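Local atomic coordinates of Serine/threonine-protein kinase Tel1 (Chaetomium thermophilum, PDB entry 6SKY), a protein that probably acts as an ATP-dependent serine/threonine protein kinase that senses DNA damage and activates checkpoint signalling. Residues Leu2396-Met2399 and Ala2400-Glu2404; Leu1943-Leu1946 and Glu1947-Asp1951; Gln2143-Asn2146 and Leu2147-Ala2150; Lys1554-His1557 and Glu1558-Leu1561. All coordinates share one frame; numbering follows the deposited sequence.

Interaction 1 (Leu2396-Met2399 and Ala2400-Glu2404); sequences LRFM and ALWLE
Phe2398 and Trp2402 sit one helical turn apart and leave the helix in the same direction. The Phe2398 ring and the five-membered ring of Trp2402 are tilted by 22° to each other but slid apart, with little overlap. Phe2398 CZ meets Trp2402 CE3 at 4.0 Å, and Trp2402 CB lies over one Phe2398 face, toward the rim. Met2399 comes to the edge of the indole instead. Its SD is 5.3 Å from the centroid of the Trp2402 six-membered ring, a Met-aromatic contact made near the ring plane. The Met2399 chain folds back at chi2 (48°) and chi3 (63°), which brings the sulfur beside CE3.

The backbone polar atoms are paired in sequence. Ala2400 N donates to Leu2396 O at 3.0 Å, and Leu2401 N to Arg2397 O at 3.0 Å. Trp2402 N reaches Phe2398 O at 2.9 Å, and Leu2403 N reaches Met2399 O at 2.9 Å. The side-chain donors find partners elsewhere in the chain. Arg2397 NE forms a salt bridge with Asp2300. Its guanidinium also has Leu2401 CB over the centre of one face. Trp2402 NE1 gives its hydrogen to Asn2412 OD1, so this buried indole nitrogen has a partner.

Leu2401 packs on helix 2348-2387 and Trp2402 on helix 2444-2459. This is regular alpha-helix i to i+4 pairing, in a short helix set within the helical FAT region of a PIKK-family kinase.

Interaction 2 (Leu1943-Leu1946 and Glu1947-Asp1951); sequences LARL and EYEND
Arg1945 and Glu1949 make the charged contact here. They run side by side from successive turns, and Arg1945 NH2 forms a salt bridge with Glu1949 OE1 at 3.0 Å. The oxygen comes in at the guanidinium edge, while the carboxylate plane stands nearly perpendicular to it, at 87°. Bending at chi3 (64°) curls the arginine toward its mate. Its other nitrogen, NH1, forms a salt bridge with Glu2219 of the second subunit, so one guanidinium joins two carboxylates and links the chains.

The backbone bonds end a helix. Glu1947 N bonds to Leu1943 O, Tyr1948 N to Ala1944 O, and Glu1949 N to Arg1945 O at 3.0 Å. Asp1951 N then reaches back to Leu1946 O at 3.0 Å, almost straight. Asn1950 N makes a weak bond to Glu1947 O. With positive phi at Asn1950, this is a Schellman motif.

The remaining contacts are van der Waals. Leu1946 CD2 lies 3.5 Å from Asp1951 OD2, the two side chains alongside each other. Glu1947 folds back over the preceding turn, its CG 3.2 Å from Ala1944 O and its CD 3.9 Å from Ala1944 CA. An alanine in place of Glu1947 would probably leave the Ala1944 turn less covered and Arg1959 without its weak, long ion-pair mate.

Leu1943 and Leu1946 pack against helix 1953-1968, which follows directly, while Tyr1948 stacks on Tyr1930, and Arg1945 and Glu1949 rest on Tyr1931, in the loop before helix 1939-1948.

Interaction 3 (Gln2143-Asn2146 and Leu2147-Ala2150); sequences QRHN and LRAA
Arg2148 lays one face of its guanidinium over the backbone of His2145, whose CA stands 3.8 Å above the plane and toward the rim. The two side chains extend together. The imidazole is turned 76° from the guanidinium. His2145 CE1 lies at the guanidinium edge, 3.4 Å from Arg2148 NH2, and His2145 ND1 is 2.8 Å from the same nitrogen. The arginine chain bends at chi3 (-107°), and this turns its head back toward the histidine. Two weak hydrogen bonds hold the head: NE to Trp2141 O and NH1 to Leu2152 O. The guanidinium therefore lies between the last turn of helix 2124-2143 and the loop leading into helix 2154-2174.

Leu2147 is the buried residue of the group. Its CD2 packs on Arg2144 CB at 4.0 Å, while CD1 lies beside the Asn2146 amide. Arg2144 NH2 gives that amide a weak hydrogen bond, to Asn2146 OD1 at 3.1 Å. Leu2147 N also makes a weak bond to Arg2144 O, at 3.5 Å.

Arg2148 and His2145 both touch Ser2154 at the head of helix 2154-2174. The backbone angles of His2145 and Asn2146, with the weak bond around them, fit a type I beta turn. It begins the loop joining two successive helices of the FAT helical solenoid.

Interaction 4 (Lys1554-His1557 and Glu1558-Leu1561); sequences KGTH and ESNL
Thr1556 OG1 accepts a weak hydrogen bond from Ser1559 N at 3.4 Å. The hydroxyl sits between its own backbone N and carbonyl carbon (chi1 60°), and from there it faces the first turn. Thr1556 O takes a second weak bond, from Asn1560 N, also at 3.4 Å. His1557 O is better paired, with Leu1561 N at 2.9 Å.

The Asn1560 side chain folds against the same Thr1556 carbonyl, with CB 3.5 Å from its O. The carboxamide beyond CB also lies close against Thr1556 O, but without a sound hydrogen bond. Glu1558 OE1 lies 3.5 Å from Thr1556 CB, because the glutamate chain bends at chi2 (80°) back toward the cap.

Thr1556 is thus the N-cap of helix 1557-1569. A glycine, Gly1555, precedes it, with a positive phi of 116° that turns the chain into the cap.

With an alanine in place of Asn1560, CB would remain, but the Thr1556 carbonyl would probably be left without the amide beside it.

Further out, Thr1556 OG1 is hydrogen-bonded to Asn1551 OD1 and Ser1559 OG to Glu1553 O, while Glu1558 OE2 forms a salt bridge with Arg1547. Leu1561 packs on Asn1542 and Ala1543, at the end of helix 1530-1543.

How the interactions relate
From the N terminus the order is interaction 4, then 2, 3 and 1. They lie in series, and none nests in or crosses another. Each joins two consecutive segments through residues about a turn apart, so none closes a long loop. Interaction 4 begins helix 1557-1569 after a loop. Interaction 2 ends helix 1939-1948 and reaches the second subunit. Interaction 3 opens the loop between helices 2124-2143 and 2154-2174. Interaction 1 lies within helix 2394-2404. Interactions 1, 2 and 3 all belong to the FAT region. No two touch: the closest, 3 and 4, have nearest atoms about 21 Å apart, and the centres of 1 and 4 are about 61 Å apart.

Interaction 1 (Leu2396-Met2399 and Ala2400-Glu2404)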
loop_
_atom_site.group_PDB
_atom_site.type_symbol
_atom_site.label_atom_id
_atom_site.label_comp_id
_atom_site.label_asym_id
_atom_site.label_seq_id
_atom_site.Cartn_x
_atom_site.Cartn_y
_atom_site.Cartn_z
ATOM N N LEU A 2396 12.352 29.810 -7.961
ATOM C CA LEU A 2396 12.320 29.227 -9.294
ATOM C C LEU A 2396 10.907 29.225 -9.860
ATOM O O LEU A 2396 10.697 29.530 -11.041
ATOM C CB LEU A 2396 12.882 27.813 -9.226
ATOM C CG LEU A 2396 13.589 27.252 -10.440
ATOM C CD1 LEU A 2396 14.581 28.251 -10.933
ATOM C CD2 LEU A 2396 14.285 25.998 -10.037
ATOM N N ARG A 2397 9.922 28.909 -9.025
ATOM C CA ARG A 2397 8.538 28.897 -9.476
ATOM C C ARG A 2397 8.028 30.305 -9.729
ATOM O O ARG A 2397 7.346 30.551 -10.730
ATOM C CB ARG A 2397 7.667 28.173 -8.457
ATOM C CG ARG A 2397 6.211 28.108 -8.838
ATOM C CD ARG A 2397 6.021 27.637 -10.257
ATOM N NE ARG A 2397 4.683 27.946 -10.741
ATOM C CZ ARG A 2397 4.327 27.927 -12.020
ATOM N NH1 ARG A 2397 3.088 28.225 -12.368
ATOM N NH2 ARG A 2397 5.212 27.618 -12.950
ATOM N N PHE A 2398 8.353 31.248 -8.848
ATOM C CA PHE A 2398 8.011 32.634 -9.121
ATOM C C PHE A 2398 8.640 33.109 -10.414
ATOM O O PHE A 2398 8.012 33.842 -11.177
ATOM C CB PHE A 2398 8.450 33.545 -7.981
ATOM C CG PHE A 2398 8.557 34.978 -8.391
ATOM C CD1 PHE A 2398 7.430 35.754 -8.517
ATOM C CD2 PHE A 2398 9.777 35.537 -8.691
ATOM C CE1 PHE A 2398 7.523 37.054 -8.913
ATOM C CE2 PHE A 2398 9.865 36.836 -9.089
ATOM C CZ PHE A 2398 8.738 37.594 -9.198
ATOM N N MET A 2399 9.885 32.720 -10.672
ATOM C CA MET A 2399 10.577 33.189 -11.863
ATOM C C MET A 2399 9.926 32.647 -13.123
ATOM O O MET A 2399 9.709 33.386 -14.085
ATOM C CB MET A 2399 12.046 32.785 -11.792
ATOM C CG MET A 2399 12.930 33.524 -12.752
ATOM S SD MET A 2399 12.607 35.290 -12.688
ATOM C CE MET A 2399 13.083 35.665 -11.009
ATOM N N ALA A 2400 9.614 31.353 -13.139
ATOM C CA ALA A 2400 8.906 30.787 -14.283
ATOM C C ALA A 2400 7.577 31.496 -14.502
ATOM O O ALA A 2400 7.242 31.894 -15.625
ATOM C CB ALA A 2400 8.691 29.293 -14.072
ATOM N N LEU A 2401 6.818 31.686 -13.425
ATOM C CA LEU A 2401 5.502 32.299 -13.532
ATOM C C LEU A 2401 5.587 33.743 -14.000
ATOM O O LEU A 2401 4.714 34.214 -14.729
ATOM C CB LEU A 2401 4.805 32.212 -12.185
ATOM C CG LEU A 2401 3.366 32.668 -12.096
ATOM C CD1 LEU A 2401 2.497 31.737 -12.886
ATOM C CD2 LEU A 2401 2.975 32.663 -10.656
ATOM N N TRP A 2402 6.620 34.467 -13.590
ATOM C CA TRP A 2402 6.745 35.861 -13.986
ATOM C C TRP A 2402 7.234 35.992 -15.414
ATOM O O TRP A 2402 6.809 36.896 -16.133
ATOM C CB TRP A 2402 7.697 36.591 -13.052
ATOM C CG TRP A 2402 7.844 38.038 -13.349
ATOM C CD1 TRP A 2402 6.893 38.871 -13.832
ATOM C CD2 TRP A 2402 9.018 38.827 -13.179
ATOM N NE1 TRP A 2402 7.395 40.134 -13.971
ATOM C CE2 TRP A 2402 8.704 40.131 -13.576
ATOM C CE3 TRP A 2402 10.308 38.555 -12.725
ATOM C CZ2 TRP A 2402 9.628 41.160 -13.535
ATOM C CZ3 TRP A 2402 11.220 39.577 -12.684
ATOM C CH2 TRP A 2402 10.878 40.861 -13.086
ATOM N N LEU A 2403 8.139 35.115 -15.845
ATOM C CA LEU A 2403 8.626 35.207 -17.212
ATOM C C LEU A 2403 7.575 34.755 -18.211
ATOM O O LEU A 2403 7.588 35.207 -19.357
ATOM C CB LEU A 2403 9.904 34.392 -17.378
ATOM C CG LEU A 2403 11.133 34.867 -16.603
ATOM C CD1 LEU A 2403 12.373 34.162 -17.089
ATOM C CD2 LEU A 2403 11.299 36.358 -16.708
ATOM N N GLU A 2404 6.657 33.874 -17.809
ATOM C CA GLU A 2404 5.555 33.537 -18.705
ATOM C C GLU A 2404 4.638 34.729 -18.933
ATOM O O GLU A 2404 4.105 34.907 -20.032
ATOM C CB GLU A 2404 4.758 32.364 -18.154
ATOM C CG GLU A 2404 5.440 31.031 -18.319
ATOM C CD GLU A 2404 4.699 29.906 -17.623
ATOM O OE1 GLU A 2404 3.553 30.131 -17.181
ATOM O OE2 GLU A 2404 5.266 28.799 -17.509
#

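Interaction 2 (Leu1943-Leu1946 and Glu1947-Asp1951)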
loop_
_atom_site.group_PDB
_atom_site.type_symbol
_atom_site.label_atom_id
_atom_site.label_comp_id
_atom_site.label_asym_id
_atom_site.label_seq_id
_atom_site.Cartn_x
_atom_site.Cartn_y
_atom_site.Cartn_z
ATOM N N LEU A 1943 11.323 -15.059 5.811
ATOM C CA LEU A 1943 11.195 -14.666 7.209
ATOM C C LEU A 1943 12.539 -14.247 7.792
ATOM O O LEU A 1943 12.614 -13.287 8.564
ATOM C CB LEU A 1943 10.588 -15.814 8.009
ATOM C CG LEU A 1943 10.286 -15.569 9.479
ATOM C CD1 LEU A 1943 9.562 -14.257 9.665
ATOM C CD2 LEU A 1943 9.465 -16.716 9.995
ATOM N N ALA A 1944 13.607 -14.960 7.436
ATOM C CA ALA A 1944 14.943 -14.584 7.883
ATOM C C ALA A 1944 15.320 -13.197 7.386
ATOM O O ALA A 1944 15.878 -12.389 8.134
ATOM C CB ALA A 1944 15.964 -15.613 7.413
ATOM N N ARG A 1945 15.015 -12.898 6.127
ATOM C CA ARG A 1945 15.302 -11.569 5.608
ATOM C C ARG A 1945 14.443 -10.503 6.270
ATOM O O ARG A 1945 14.904 -9.376 6.467
ATOM C CB ARG A 1945 15.100 -11.537 4.100
ATOM C CG ARG A 1945 15.258 -10.163 3.515
ATOM C CD ARG A 1945 14.879 -10.120 2.056
ATOM N NE ARG A 1945 13.472 -10.428 1.831
ATOM C CZ ARG A 1945 12.472 -9.596 2.095
ATOM N NH1 ARG A 1945 11.225 -9.958 1.848
ATOM N NH2 ARG A 1945 12.715 -8.403 2.617
ATOM N N LEU A 1946 13.196 -10.827 6.616
ATOM C CA LEU A 1946 12.341 -9.834 7.259
ATOM C C LEU A 1946 12.744 -9.587 8.700
ATOM O O LEU A 1946 12.533 -8.490 9.220
ATOM C CB LEU A 1946 10.883 -10.270 7.202
ATOM C CG LEU A 1946 10.176 -10.145 5.864
ATOM C CD1 LEU A 1946 8.863 -10.866 5.934
ATOM C CD2 LEU A 1946 9.968 -8.691 5.535
ATOM N N GLU A 1947 13.302 -10.592 9.367
ATOM C CA GLU A 1947 13.750 -10.388 10.736
ATOM C C GLU A 1947 15.111 -9.712 10.786
ATOM O O GLU A 1947 15.375 -8.945 11.716
ATOM C CB GLU A 1947 13.773 -11.715 11.492
ATOM C CG GLU A 1947 14.958 -12.605 11.194
ATOM C CD GLU A 1947 14.768 -14.014 11.708
ATOM O OE1 GLU A 1947 13.611 -14.403 11.969
ATOM O OE2 GLU A 1947 15.775 -14.735 11.848
ATOM N N TYR A 1948 15.981 -9.977 9.807
ATOM C CA TYR A 1948 17.181 -9.163 9.649
ATOM C C TYR A 1948 16.807 -7.706 9.435
ATOM O O TYR A 1948 17.370 -6.804 10.060
ATOM C CB TYR A 1948 18.019 -9.677 8.475
ATOM C CG TYR A 1948 19.123 -8.733 8.055
ATOM C CD1 TYR A 1948 20.396 -8.848 8.584
ATOM C CD2 TYR A 1948 18.889 -7.723 7.134
ATOM C CE1 TYR A 1948 21.392 -7.985 8.216
ATOM C CE2 TYR A 1948 19.878 -6.857 6.768
ATOM C CZ TYR A 1948 21.127 -6.994 7.309
ATOM O OH TYR A 1948 22.120 -6.128 6.933
ATOM N N GLU A 1949 15.856 -7.465 8.542
ATOM C CA GLU A 1949 15.414 -6.131 8.173
ATOM C C GLU A 1949 14.664 -5.426 9.289
ATOM O O GLU A 1949 14.409 -4.225 9.174
ATOM C CB GLU A 1949 14.528 -6.246 6.938
ATOM C CG GLU A 1949 14.340 -4.995 6.148
ATOM C CD GLU A 1949 13.683 -5.276 4.815
ATOM O OE1 GLU A 1949 12.897 -6.243 4.742
ATOM O OE2 GLU A 1949 13.964 -4.545 3.840
ATOM N N ASN A 1950 14.301 -6.143 10.354
ATOM C CA ASN A 1950 13.508 -5.602 11.458
ATOM C C ASN A 1950 12.192 -5.019 10.956
ATOM O O ASN A 1950 11.836 -3.880 11.259
ATOM C CB ASN A 1950 14.294 -4.562 12.254
ATOM C CG ASN A 1950 15.105 -5.179 13.361
ATOM O OD1 ASN A 1950 15.352 -6.384 13.369
ATOM N ND2 ASN A 1950 15.525 -4.358 14.310
ATOM N N ASP A 1951 11.468 -5.810 10.177
ATOM C CA ASP A 1951 10.163 -5.372 9.723
ATOM C C ASP A 1951 9.144 -5.525 10.847
ATOM O O ASP A 1951 9.369 -6.207 11.847
ATOM C CB ASP A 1951 9.731 -6.153 8.487
ATOM C CG ASP A 1951 8.687 -5.419 7.676
ATOM O OD1 ASP A 1951 7.943 -4.605 8.257
ATOM O OD2 ASP A 1951 8.607 -5.655 6.453
#

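Interaction 3 (Gln2143-Asn2146 and Leu2147-Ala2150)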
loop_
_atom_site.group_PDB
_atom_site.type_symbol
_atom_site.label_atom_id
_atom_site.label_comp_id
_atom_site.label_asym_id
_atom_site.label_seq_id
_atom_site.Cartn_x
_atom_site.Cartn_y
_atom_site.Cartn_z
ATOM N N GLN A 2143 6.457 11.814 38.104
ATOM C CA GLN A 2143 5.710 11.086 39.126
ATOM C C GLN A 2143 6.324 11.227 40.513
ATOM O O GLN A 2143 5.597 11.309 41.506
ATOM C CB GLN A 2143 5.624 9.610 38.764
ATOM C CG GLN A 2143 4.775 9.319 37.565
ATOM C CD GLN A 2143 4.822 7.870 37.186
ATOM O OE1 GLN A 2143 5.461 7.065 37.856
ATOM N NE2 GLN A 2143 4.151 7.522 36.103
ATOM N N ARG A 2144 7.650 11.229 40.606
ATOM C CA ARG A 2144 8.364 11.146 41.881
ATOM C C ARG A 2144 8.558 12.540 42.452
ATOM O O ARG A 2144 9.524 13.229 42.145
ATOM C CB ARG A 2144 9.693 10.440 41.682
ATOM C CG ARG A 2144 9.534 9.053 41.139
ATOM C CD ARG A 2144 8.839 8.228 42.155
ATOM N NE ARG A 2144 9.470 8.476 43.437
ATOM C CZ ARG A 2144 8.991 8.077 44.604
ATOM N NH1 ARG A 2144 7.856 7.400 44.662
ATOM N NH2 ARG A 2144 9.655 8.365 45.709
ATOM N N HIS A 2145 7.643 12.944 43.330
ATOM C CA HIS A 2145 7.611 14.323 43.796
ATOM C C HIS A 2145 8.709 14.645 44.794
ATOM O O HIS A 2145 9.072 15.815 44.931
ATOM C CB HIS A 2145 6.259 14.633 44.426
ATOM C CG HIS A 2145 5.108 14.461 43.491
ATOM N ND1 HIS A 2145 4.637 15.481 42.698
ATOM C CD2 HIS A 2145 4.332 13.387 43.222
ATOM C CE1 HIS A 2145 3.623 15.043 41.977
ATOM N NE2 HIS A 2145 3.416 13.775 42.278
ATOM N N ASN A 2146 9.234 13.653 45.505
ATOM C CA ASN A 2146 10.244 13.939 46.512
ATOM C C ASN A 2146 11.645 14.045 45.930
ATOM O O ASN A 2146 12.528 14.610 46.580
ATOM C CB ASN A 2146 10.205 12.878 47.613
ATOM C CG ASN A 2146 10.204 11.468 47.074
ATOM O OD1 ASN A 2146 10.861 11.168 46.088
ATOM N ND2 ASN A 2146 9.466 10.590 47.732
ATOM N N LEU A 2147 11.865 13.539 44.722
ATOM C CA LEU A 2147 13.163 13.634 44.071
ATOM C C LEU A 2147 13.406 14.983 43.414
ATOM O O LEU A 2147 14.536 15.256 43.005
ATOM C CB LEU A 2147 13.300 12.534 43.022
ATOM C CG LEU A 2147 14.005 11.242 43.412
ATOM C CD1 LEU A 2147 13.720 10.887 44.835
ATOM C CD2 LEU A 2147 13.563 10.126 42.495
ATOM N N ARG A 2148 12.393 15.824 43.292
ATOM C CA ARG A 2148 12.557 17.109 42.637
ATOM C C ARG A 2148 12.983 18.181 43.629
ATOM O O ARG A 2148 12.777 18.066 44.837
ATOM C CB ARG A 2148 11.266 17.534 41.950
ATOM C CG ARG A 2148 10.929 16.710 40.750
ATOM C CD ARG A 2148 9.881 17.383 39.927
ATOM N NE ARG A 2148 8.606 16.704 40.051
ATOM C CZ ARG A 2148 7.591 17.169 40.757
ATOM N NH1 ARG A 2148 7.705 18.316 41.397
ATOM N NH2 ARG A 2148 6.465 16.491 40.815
ATOM N N ALA A 2149 13.566 19.246 43.093
ATOM C CA ALA A 2149 14.029 20.349 43.915
ATOM C C ALA A 2149 12.833 21.096 44.498
ATOM O O ALA A 2149 11.674 20.721 44.310
ATOM C CB ALA A 2149 14.923 21.276 43.101
ATOM N N ALA A 2150 13.121 22.172 45.226
ATOM C CA ALA A 2150 12.074 22.860 45.974
ATOM C C ALA A 2150 11.111 23.592 45.048
ATOM O O ALA A 2150 9.896 23.373 45.094
ATOM C CB ALA A 2150 12.700 23.831 46.972
#

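Interaction 4 (Lys1554-His1557 and Glu1558-Leu1561)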
loop_
_atom_site.group_PDB
_atom_site.type_symbol
_atom_site.label_atom_id
_atom_site.label_comp_id
_atom_site.label_asym_id
_atom_site.label_seq_id
_atom_site.Cartn_x
_atom_site.Cartn_y
_atom_site.Cartn_z
ATOM N N LYS A 1554 35.123 22.707 37.796
ATOM C CA LYS A 1554 35.506 23.749 36.853
ATOM C C LYS A 1554 36.280 24.834 37.590
ATOM O O LYS A 1554 35.706 25.587 38.382
ATOM C CB LYS A 1554 34.271 24.323 36.166
ATOM C CG LYS A 1554 34.540 24.862 34.781
ATOM C CD LYS A 1554 33.245 25.106 34.032
ATOM C CE LYS A 1554 33.509 25.321 32.550
ATOM N NZ LYS A 1554 32.252 25.516 31.778
ATOM N N GLY A 1555 37.584 24.912 37.331
ATOM C CA GLY A 1555 38.421 25.967 37.866
ATOM C C GLY A 1555 39.501 25.517 38.824
ATOM O O GLY A 1555 40.305 26.354 39.248
ATOM N N THR A 1556 39.552 24.242 39.188
ATOM C CA THR A 1556 40.604 23.765 40.068
ATOM C C THR A 1556 41.891 23.555 39.274
ATOM O O THR A 1556 41.942 23.742 38.057
ATOM C CB THR A 1556 40.173 22.482 40.771
ATOM O OG1 THR A 1556 39.884 21.474 39.799
ATOM C CG2 THR A 1556 38.939 22.728 41.599
ATOM N N HIS A 1557 42.958 23.170 39.973
ATOM C CA HIS A 1557 44.221 22.911 39.295
ATOM C C HIS A 1557 44.245 21.526 38.667
ATOM O O HIS A 1557 44.759 21.352 37.557
ATOM C CB HIS A 1557 45.383 23.067 40.270
ATOM C CG HIS A 1557 45.664 24.484 40.652
ATOM N ND1 HIS A 1557 45.973 25.456 39.726
ATOM C CD2 HIS A 1557 45.691 25.093 41.861
ATOM C CE1 HIS A 1557 46.173 26.603 40.347
ATOM N NE2 HIS A 1557 46.009 26.411 41.643
ATOM N N GLU A 1558 43.689 20.533 39.361
ATOM C CA GLU A 1558 43.694 19.173 38.842
ATOM C C GLU A 1558 42.869 19.063 37.570
ATOM O O GLU A 1558 43.261 18.365 36.631
ATOM C CB GLU A 1558 43.172 18.207 39.901
ATOM C CG GLU A 1558 43.893 18.278 41.232
ATOM C CD GLU A 1558 43.436 19.436 42.094
ATOM O OE1 GLU A 1558 42.846 20.392 41.554
ATOM O OE2 GLU A 1558 43.667 19.396 43.316
ATOM N N SER A 1559 41.739 19.760 37.506
ATOM C CA SER A 1559 40.908 19.663 36.314
ATOM C C SER A 1559 41.507 20.433 35.149
ATOM O O SER A 1559 41.405 19.993 34.002
ATOM C CB SER A 1559 39.502 20.157 36.610
ATOM O OG SER A 1559 39.503 21.547 36.836
ATOM N N ASN A 1560 42.138 21.578 35.415
ATOM C CA ASN A 1560 42.849 22.281 34.352
ATOM C C ASN A 1560 43.995 21.439 33.817
ATOM O O ASN A 1560 44.229 21.393 32.605
ATOM C CB ASN A 1560 43.369 23.622 34.856
ATOM C CG ASN A 1560 42.260 24.570 35.234
ATOM O OD1 ASN A 1560 41.185 24.553 34.638
ATOM N ND2 ASN A 1560 42.511 25.406 36.230
ATOM N N LEU A 1561 44.704 20.741 34.701
ATOM C CA LEU A 1561 45.782 19.874 34.249
ATOM C C LEU A 1561 45.250 18.706 33.430
ATOM O O LEU A 1561 45.818 18.368 32.387
ATOM C CB LEU A 1561 46.581 19.371 35.445
ATOM C CG LEU A 1561 47.756 18.466 35.101
ATOM C CD1 LEU A 1561 48.678 19.161 34.133
ATOM C CD2 LEU A 1561 48.486 18.094 36.358
#